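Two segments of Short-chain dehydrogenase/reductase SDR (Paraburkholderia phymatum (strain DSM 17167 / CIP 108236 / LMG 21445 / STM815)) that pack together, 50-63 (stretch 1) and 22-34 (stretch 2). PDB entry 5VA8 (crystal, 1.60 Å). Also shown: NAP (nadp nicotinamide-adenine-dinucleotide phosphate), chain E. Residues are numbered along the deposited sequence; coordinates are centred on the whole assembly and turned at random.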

ATOM      1  N   GLU A  50       7.820   7.792  40.407  1.00 21.39           N
ATOM      2  CA  GLU A  50       7.148   9.036  40.774  1.00 24.44           C
ATOM      3  C   GLU A  50       5.941   9.308  39.878  1.00 22.93           C
ATOM      4  O   GLU A  50       4.810   9.453  40.358  1.00 23.01           O
ATOM      5  CB  GLU A  50       8.115  10.215  40.713  1.00 32.72           C
ATOM      6  CG  GLU A  50       7.485  11.481  41.292  1.00 44.19           C
ATOM      7  CD  GLU A  50       8.248  12.749  40.965  1.00 57.53           C
ATOM      8  OE1 GLU A  50       9.205  12.689  40.164  1.00 62.92           O
ATOM      9  OE2 GLU A  50       7.881  13.810  41.510  1.00 63.75           O
ATOM     10  N   THR A  51       6.168   9.370  38.565  1.00 20.51           N
ATOM     11  CA  THR A  51       5.076   9.698  37.659  1.00 18.38           C
ATOM     12  C   THR A  51       4.122   8.522  37.502  1.00 16.92           C
ATOM     13  O   THR A  51       2.913   8.724  37.331  1.00 17.92           O
ATOM     14  CB  THR A  51       5.627  10.139  36.299  1.00 22.73           C
ATOM     15  OG1 THR A  51       6.473  11.284  36.478  1.00 26.07           O
ATOM     16  CG2 THR A  51       4.494  10.527  35.363  1.00 23.07           C
ATOM     17  N   LEU A  52       4.645   7.296  37.585  1.00 16.62           N
ATOM     18  CA  LEU A  52       3.792   6.114  37.506  1.00 16.52           C
ATOM     19  C   LEU A  52       2.743   6.113  38.613  1.00 17.76           C
ATOM     20  O   LEU A  52       1.552   5.896  38.359  1.00 18.21           O
ATOM     21  CB  LEU A  52       4.655   4.853  37.581  1.00 15.34           C
ATOM     22  CG  LEU A  52       3.889   3.539  37.697  1.00 15.08           C
ATOM     23  CD1 LEU A  52       3.140   3.234  36.405  1.00 17.04           C
ATOM     24  CD2 LEU A  52       4.854   2.403  38.057  1.00 21.95           C
ATOM     25  N   ASP A  53       3.177   6.331  39.857  1.00 17.30           N
ATOM     26  CA  ASP A  53       2.250   6.300  40.986  1.00 17.33           C
ATOM     27  C   ASP A  53       1.235   7.427  40.896  1.00 19.32           C
ATOM     28  O   ASP A  53       0.071   7.258  41.271  1.00 20.43           O
ATOM     29  CB  ASP A  53       3.022   6.398  42.303  1.00 18.97           C
ATOM     30  CG  ASP A  53       3.915   5.200  42.553  1.00 20.68           C
ATOM     31  OD1 ASP A  53       3.774   4.189  41.838  1.00 22.33           O
ATOM     32  OD2 ASP A  53       4.756   5.283  43.477  1.00 24.22           O
ATOM     33  N   ALA A  54       1.660   8.590  40.409  1.00 18.52           N
ATOM     34  CA  ALA A  54       0.745   9.725  40.320  1.00 19.62           C
ATOM     35  C   ALA A  54      -0.323   9.481  39.260  1.00 20.92           C
ATOM     36  O   ALA A  54      -1.517   9.707  39.495  1.00 19.83           O
ATOM     37  CB  ALA A  54       1.532  11.000  40.021  1.00 22.13           C
ATOM     38  N   THR A  55       0.087   9.002  38.087  1.00 17.56           N
ATOM     39  CA  THR A  55      -0.889   8.680  37.052  1.00 17.16           C
ATOM     40  C   THR A  55      -1.827   7.568  37.508  1.00 18.55           C
ATOM     41  O   THR A  55      -3.032   7.611  37.227  1.00 18.19           O
ATOM     42  CB  THR A  55      -0.164   8.299  35.763  1.00 15.35           C
ATOM     43  OG1 THR A  55       0.518   9.457  35.265  1.00 17.54           O
ATOM     44  CG2 THR A  55      -1.144   7.797  34.702  1.00 14.84           C
ATOM     45  N   ALA A  56      -1.301   6.565  38.220  1.00 16.08           N
ATOM     46  CA  ALA A  56      -2.179   5.515  38.727  1.00 17.48           C
ATOM     47  C   ALA A  56      -3.233   6.094  39.668  1.00 19.44           C
ATOM     48  O   ALA A  56      -4.420   5.761  39.559  1.00 18.74           O
ATOM     49  CB  ALA A  56      -1.363   4.427  39.426  1.00 18.59           C
ATOM     50  N   ALA A  57      -2.824   6.993  40.569  1.00 17.80           N
ATOM     51  CA  ALA A  57      -3.782   7.611  41.481  1.00 17.85           C
ATOM     52  C   ALA A  57      -4.815   8.432  40.723  1.00 20.00           C
ATOM     53  O   ALA A  57      -6.001   8.421  41.070  1.00 20.96           O
ATOM     54  CB  ALA A  57      -3.055   8.484  42.503  1.00 19.12           C
ATOM     55  N   ALA A  58      -4.384   9.146  39.683  1.00 17.29           N
ATOM     56  CA  ALA A  58      -5.321   9.944  38.898  1.00 20.12           C
ATOM     57  C   ALA A  58      -6.374   9.068  38.229  1.00 22.19           C
ATOM     58  O   ALA A  58      -7.562   9.401  38.242  1.00 19.79           O
ATOM     59  CB  ALA A  58      -4.564  10.766  37.855  1.00 20.20           C
ATOM     60  N   ILE A  59      -5.958   7.950  37.628  1.00 18.99           N
ATOM     61  CA  ILE A  59      -6.917   7.098  36.927  1.00 16.31           C
ATOM     62  C   ILE A  59      -7.888   6.459  37.917  1.00 19.32           C
ATOM     63  O   ILE A  59      -9.092   6.355  37.645  1.00 20.22           O
ATOM     64  CB  ILE A  59      -6.170   6.046  36.086  1.00 16.33           C
ATOM     65  CG1 ILE A  59      -5.370   6.736  34.981  1.00 19.48           C
ATOM     66  CG2 ILE A  59      -7.146   5.039  35.472  1.00 17.56           C
ATOM     67  CD1 ILE A  59      -4.472   5.779  34.180  1.00 21.29           C
ATOM     68  N   ARG A  60      -7.386   6.026  39.079  1.00 19.62           N
ATOM     69  CA  ARG A  60      -8.262   5.534  40.142  1.00 24.86           C
ATOM     70  C   ARG A  60      -9.330   6.551  40.492  1.00 25.49           C
ATOM     71  O   ARG A  60     -10.520   6.221  40.587  1.00 27.14           O
ATOM     72  CB  ARG A  60      -7.449   5.208  41.396  1.00 25.83           C
ATOM     73  CG  ARG A  60      -6.996   3.789  41.474  1.00 25.16           C
ATOM     74  CD  ARG A  60      -6.191   3.524  42.744  1.00 19.91           C
ATOM     75  NE  ARG A  60      -5.142   2.586  42.403  1.00 20.47           N
ATOM     76  CZ  ARG A  60      -3.842   2.858  42.406  1.00 22.58           C
ATOM     77  NH1 ARG A  60      -3.397   4.047  42.805  1.00 24.58           N
ATOM     78  NH2 ARG A  60      -2.986   1.916  42.037  1.00 22.19           N
ATOM     79  N   ALA A  61      -8.916   7.800  40.708  1.00 23.32           N
ATOM     80  CA  ALA A  61      -9.862   8.836  41.103  1.00 25.20           C
ATOM     81  C   ALA A  61     -10.829   9.160  39.971  1.00 24.76           C
ATOM     82  O   ALA A  61     -12.016   9.398  40.214  1.00 31.63           O
ATOM     83  CB  ALA A  61      -9.107  10.089  41.549  1.00 23.28           C
ATOM     84  N   ASN A  62     -10.343   9.156  38.727  1.00 22.98           N
ATOM     85  CA  ASN A  62     -11.180   9.536  37.594  1.00 20.22           C
ATOM     86  C   ASN A  62     -12.181   8.447  37.235  1.00 23.79           C
ATOM     87  O   ASN A  62     -13.341   8.740  36.911  1.00 27.73           O
ATOM     88  CB  ASN A  62     -10.312   9.842  36.374  1.00 22.15           C
ATOM     89  CG  ASN A  62      -9.556  11.147  36.498  1.00 26.64           C
ATOM     90  OD1 ASN A  62      -9.861  11.979  37.348  1.00 28.86           O
ATOM     91  ND2 ASN A  62      -8.557  11.330  35.639  1.00 26.97           N
ATOM     92  N   ALA A  63     -11.751   7.187  37.260  1.00 21.65           N
ATOM     93  CA  ALA A  63     -12.506   6.124  36.615  1.00 20.83           C
ATOM     94  C   ALA A  63     -13.128   5.119  37.570  1.00 22.24           C
ATOM     95  O   ALA A  63     -14.070   4.423  37.174  1.00 24.49           O
ATOM     96  CB  ALA A  63     -11.608   5.373  35.621  1.00 18.84           C
TER
HETATM   97  PA  NAP E 301       6.108  10.008  26.268  1.00 16.95           P
HETATM   98  O1A NAP E 301       5.124  11.094  26.433  1.00 17.38           O
HETATM   99  O2A NAP E 301       7.545  10.359  26.589  1.00 19.64           O
HETATM  100  O5B NAP E 301       5.608   8.795  27.190  1.00 15.61           O
HETATM  101  C5B NAP E 301       6.384   7.588  27.228  1.00 14.30           C
HETATM  102  C4B NAP E 301       5.870   6.768  28.378  1.00 13.32           C
HETATM  103  O4B NAP E 301       6.431   5.442  28.286  1.00 15.40           O
HETATM  104  C3B NAP E 301       6.258   7.277  29.766  1.00 13.60           C
HETATM  105  O3B NAP E 301       5.254   6.910  30.702  1.00 13.40           O
HETATM  106  C2B NAP E 301       7.552   6.512  30.030  1.00 15.12           C
HETATM  107  O2B NAP E 301       7.835   6.530  31.448  1.00 14.77           O
HETATM  108  C1B NAP E 301       7.168   5.147  29.456  1.00 15.76           C
HETATM  109  N9A NAP E 301       8.298   4.315  29.055  1.00 15.08           N
HETATM  110  C8A NAP E 301       9.247   4.619  28.116  1.00 15.00           C
HETATM  111  N7A NAP E 301      10.089   3.643  27.871  1.00 15.86           N
HETATM  112  C5A NAP E 301       9.670   2.627  28.717  1.00 14.06           C
HETATM  113  C6A NAP E 301      10.159   1.327  28.953  1.00 14.78           C
HETATM  114  N6A NAP E 301      11.219   0.805  28.325  1.00 15.46           N
HETATM  115  N1A NAP E 301       9.521   0.571  29.874  1.00 13.43           N
HETATM  116  C2A NAP E 301       8.456   1.089  30.501  1.00 12.05           C
HETATM  117  N3A NAP E 301       7.906   2.300  30.362  1.00 13.47           N
HETATM  118  C4A NAP E 301       8.567   3.026  29.454  1.00 13.44           C
HETATM  119  O3  NAP E 301       6.085   9.435  24.775  1.00 16.56           O
HETATM  120  PN  NAP E 301       4.922   9.286  23.684  1.00 14.58           P
HETATM  121  O1N NAP E 301       3.671   8.866  24.347  1.00 14.00           O
HETATM  122  O2N NAP E 301       4.923  10.510  22.856  1.00 16.54           O
HETATM  123  O5D NAP E 301       5.524   8.087  22.818  1.00 17.22           O
HETATM  124  C5D NAP E 301       5.092   6.726  23.015  1.00 17.65           C
HETATM  125  C4D NAP E 301       5.643   5.936  21.854  1.00 12.18           C
HETATM  126  O4D NAP E 301       5.036   6.419  20.633  1.00 12.69           O
HETATM  127  C3D NAP E 301       7.158   6.040  21.640  1.00 13.50           C
HETATM  128  O3D NAP E 301       7.684   4.806  21.151  1.00 14.57           O
HETATM  129  C2D NAP E 301       7.264   7.114  20.563  1.00 12.60           C
HETATM  130  O2D NAP E 301       8.462   7.065  19.795  1.00 13.16           O
HETATM  131  C1D NAP E 301       6.049   6.733  19.722  1.00 12.74           C
HETATM  132  N1N NAP E 301       5.558   7.821  18.840  1.00 13.77           N
HETATM  133  C2N NAP E 301       5.332   9.047  19.340  1.00 14.94           C
HETATM  134  C3N NAP E 301       4.818  10.036  18.529  1.00 16.16           C
HETATM  135  C7N NAP E 301       4.510  11.434  18.969  1.00 15.02           C
HETATM  136  O7N NAP E 301       4.480  12.341  18.114  1.00 15.64           O
HETATM  137  N7N NAP E 301       4.412  11.677  20.273  1.00 13.86           N
HETATM  138  C4N NAP E 301       4.475   9.703  17.220  1.00 26.82           C
HETATM  139  C5N NAP E 301       4.734   8.432  16.735  1.00 16.99           C
HETATM  140  C6N NAP E 301       5.294   7.503  17.558  1.00 14.96           C
HETATM  141  P2B NAP E 301       9.308   6.193  32.013  1.00 15.21           P
HETATM  142  O1X NAP E 301       9.528   4.736  31.779  1.00 16.06           O
HETATM  143  O2X NAP E 301      10.309   7.065  31.252  1.00 14.89           O
HETATM  144  O3X NAP E 301       9.222   6.582  33.502  1.00 20.06           O
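Stretch 2, residues 22-34: AASKGLGRGCAEA

How does stretch 2 begin, and where does it first meet stretch 1? It opens as a loop, with Ala 22 at positive phi and psi (57°/62°) and out of reach of stretch 1, its CB 3.1 Å from O4B of the NAP. Ala 23 comes nearer mainly through its backbone: its O lies 4.0 Å from Thr 55 CG2.

What holds the loop to the helix of stretch 1? Ser 24 has more of its surface covered by the other stretch than any other residue here, its CA 4.8 Å from that of Leu 52, and its CB rests 3.6 Å from Leu 52 CA. Its carbonyl accepts the one hydrogen bond between the stretches, from Thr 55 OG1 to Ser 24 O at 2.7 Å, while Ser 24 OG accepts a hydrogen bond from NAP O3B, also at 2.7 Å. Lys 25, nearly extended at -143°/164°, sets its CG 3.7 Å from Thr 51 CG2.

In which direction does the chain continue? It turns through Gly 26, whose positive phi suits glycine, into a helix that runs roughly parallel to that of stretch 1, with a signed crossing angle of -26° and a closest axial approach of 10.6 Å. Leu 27 N donates to NAP O1N at 2.8 Å, and the side chain of Leu 27 is out of reach of stretch 1.

Which helical residues bridge the gap? The all-t chain of Arg 29 leaves sideways, but its end comes nearer: Thr 55 OG1 lies over one guanidinium face, 3.7 Å from Arg 29 NH1. A salt bridge from Arg 29 NE to Glu 33 OE2, at 2.7 Å, links side chains one helical turn apart. Ala 32 CB meets Ile 59 CD1 at 3.9 Å in an apolar contact, and Glu 33 CG packs 4.0 Å from Ile 59 CG1.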

ATOM      1  N   ALA A  22       4.047   1.256  29.074  1.00 11.67           N
ATOM      2  CA  ALA A  22       4.698   2.550  28.885  1.00 13.05           C
ATOM      3  C   ALA A  22       3.662   3.674  28.944  1.00 14.01           C
ATOM      4  O   ALA A  22       3.441   4.428  27.988  1.00 12.88           O
ATOM      5  CB  ALA A  22       5.497   2.554  27.579  1.00 11.82           C
ATOM      6  N   ALA A  23       3.021   3.773  30.109  1.00 13.58           N
ATOM      7  CA  ALA A  23       1.731   4.453  30.160  1.00 13.68           C
ATOM      8  C   ALA A  23       1.589   5.384  31.359  1.00 14.89           C
ATOM      9  O   ALA A  23       0.459   5.716  31.744  1.00 15.65           O
ATOM     10  CB  ALA A  23       0.594   3.417  30.155  1.00 14.19           C
ATOM     11  N   SER A  24       2.689   5.844  31.958  1.00 13.00           N
ATOM     12  CA  SER A  24       2.529   6.894  32.954  1.00 12.97           C
ATOM     13  C   SER A  24       2.383   8.267  32.310  1.00 15.06           C
ATOM     14  O   SER A  24       1.928   9.201  32.980  1.00 17.14           O
ATOM     15  CB  SER A  24       3.702   6.882  33.947  1.00 16.28           C
ATOM     16  OG  SER A  24       4.912   7.348  33.365  1.00 16.73           O
ATOM     17  N   LYS A  25       2.740   8.393  31.028  1.00 15.97           N
ATOM     18  CA  LYS A  25       2.687   9.651  30.292  1.00 14.38           C
ATOM     19  C   LYS A  25       2.254   9.380  28.859  1.00 15.08           C
ATOM     20  O   LYS A  25       2.290   8.246  28.379  1.00 15.45           O
ATOM     21  CB  LYS A  25       4.053  10.361  30.270  1.00 16.94           C
ATOM     22  CG  LYS A  25       4.658  10.583  31.648  1.00 20.51           C
ATOM     23  CD  LYS A  25       6.146  10.901  31.548  1.00 30.29           C
ATOM     24  CE  LYS A  25       6.394  12.080  30.632  1.00 39.61           C
ATOM     25  NZ  LYS A  25       7.843  12.425  30.496  1.00 42.80           N
ATOM     26  N   GLY A  26       1.850  10.459  28.180  1.00 16.75           N
ATOM     27  CA  GLY A  26       1.776  10.464  26.719  1.00 15.12           C
ATOM     28  C   GLY A  26       0.688   9.568  26.152  1.00 15.79           C
ATOM     29  O   GLY A  26      -0.401   9.417  26.721  1.00 15.94           O
ATOM     30  N   LEU A  27       0.997   8.965  24.998  1.00 13.89           N
ATOM     31  CA  LEU A  27       0.016   8.143  24.293  1.00 14.94           C
ATOM     32  C   LEU A  27      -0.403   6.936  25.117  1.00 15.59           C
ATOM     33  O   LEU A  27      -1.583   6.560  25.122  1.00 14.13           O
ATOM     34  CB  LEU A  27       0.575   7.680  22.955  1.00 15.71           C
ATOM     35  CG  LEU A  27       0.980   8.804  22.013  1.00 15.16           C
ATOM     36  CD1 LEU A  27       1.507   8.217  20.725  1.00 15.11           C
ATOM     37  CD2 LEU A  27      -0.205   9.728  21.748  1.00 16.64           C
ATOM     38  N   GLY A  28       0.551   6.297  25.798  1.00 13.90           N
ATOM     39  CA  GLY A  28       0.194   5.161  26.629  1.00 12.29           C
ATOM     40  C   GLY A  28      -0.760   5.557  27.741  1.00 15.61           C
ATOM     41  O   GLY A  28      -1.754   4.871  27.993  1.00 13.92           O
ATOM     42  N   ARG A  29      -0.474   6.678  28.420  1.00 13.59           N
ATOM     43  CA  ARG A  29      -1.416   7.183  29.416  1.00 13.08           C
ATOM     44  C   ARG A  29      -2.782   7.449  28.790  1.00 14.71           C
ATOM     45  O   ARG A  29      -3.821   7.099  29.367  1.00 15.96           O
ATOM     46  CB  ARG A  29      -0.880   8.455  30.078  1.00 14.31           C
ATOM     47  CG  ARG A  29      -1.876   9.033  31.081  1.00 16.12           C
ATOM     48  CD  ARG A  29      -1.368  10.252  31.852  1.00 18.87           C
ATOM     49  NE  ARG A  29      -2.442  10.772  32.704  1.00 25.29           N
ATOM     50  CZ  ARG A  29      -2.314  11.778  33.568  1.00 30.94           C
ATOM     51  NH1 ARG A  29      -1.151  12.401  33.712  1.00 32.12           N
ATOM     52  NH2 ARG A  29      -3.357  12.165  34.292  1.00 36.80           N
ATOM     53  N   GLY A  30      -2.799   8.053  27.604  1.00 14.82           N
ATOM     54  CA  GLY A  30      -4.068   8.314  26.942  1.00 14.76           C
ATOM     55  C   GLY A  30      -4.872   7.047  26.698  1.00 14.40           C
ATOM     56  O   GLY A  30      -6.097   7.048  26.840  1.00 16.46           O
ATOM     57  N   CYS A  31      -4.194   5.956  26.324  1.00 13.29           N
ATOM     58  CA  CYS A  31      -4.890   4.682  26.152  1.00 12.10           C
ATOM     59  C   CYS A  31      -5.410   4.153  27.482  1.00 14.20           C
ATOM     60  O   CYS A  31      -6.553   3.679  27.566  1.00 14.59           O
ATOM     61  CB  CYS A  31      -3.971   3.647  25.500  1.00 12.62           C
ATOM     62  SG  CYS A  31      -3.512   4.048  23.801  1.00 14.26           S
ATOM     63  N   ALA A  32      -4.585   4.215  28.530  1.00 13.78           N
ATOM     64  CA  ALA A  32      -5.019   3.732  29.835  1.00 14.36           C
ATOM     65  C   ALA A  32      -6.228   4.504  30.338  1.00 14.67           C
ATOM     66  O   ALA A  32      -7.176   3.906  30.859  1.00 16.79           O
ATOM     67  CB  ALA A  32      -3.871   3.830  30.843  1.00 15.26           C
ATOM     68  N   GLU A  33      -6.211   5.833  30.203  1.00 15.11           N
ATOM     69  CA  GLU A  33      -7.335   6.638  30.674  1.00 16.45           C
ATOM     70  C   GLU A  33      -8.604   6.318  29.895  1.00 16.44           C
ATOM     71  O   GLU A  33      -9.695   6.267  30.473  1.00 18.83           O
ATOM     72  CB  GLU A  33      -7.009   8.131  30.563  1.00 17.72           C
ATOM     73  CG  GLU A  33      -5.811   8.533  31.427  1.00 19.62           C
ATOM     74  CD  GLU A  33      -5.798   9.997  31.814  1.00 39.30           C
ATOM     75  OE1 GLU A  33      -6.740  10.428  32.515  1.00 48.25           O
ATOM     76  OE2 GLU A  33      -4.843  10.715  31.429  1.00 32.89           O
ATOM     77  N   ALA A  34      -8.483   6.119  28.582  1.00 15.72           N
ATOM     78  CA  ALA A  34      -9.673   5.866  27.772  1.00 15.90           C
ATOM     79  C   ALA A  34     -10.263   4.496  28.075  1.00 15.41           C
ATOM     80  O   ALA A  34     -11.489   4.351  28.151  1.00 17.63           O
ATOM     81  CB  ALA A  34      -9.337   5.994  26.287  1.00 18.57           C
TER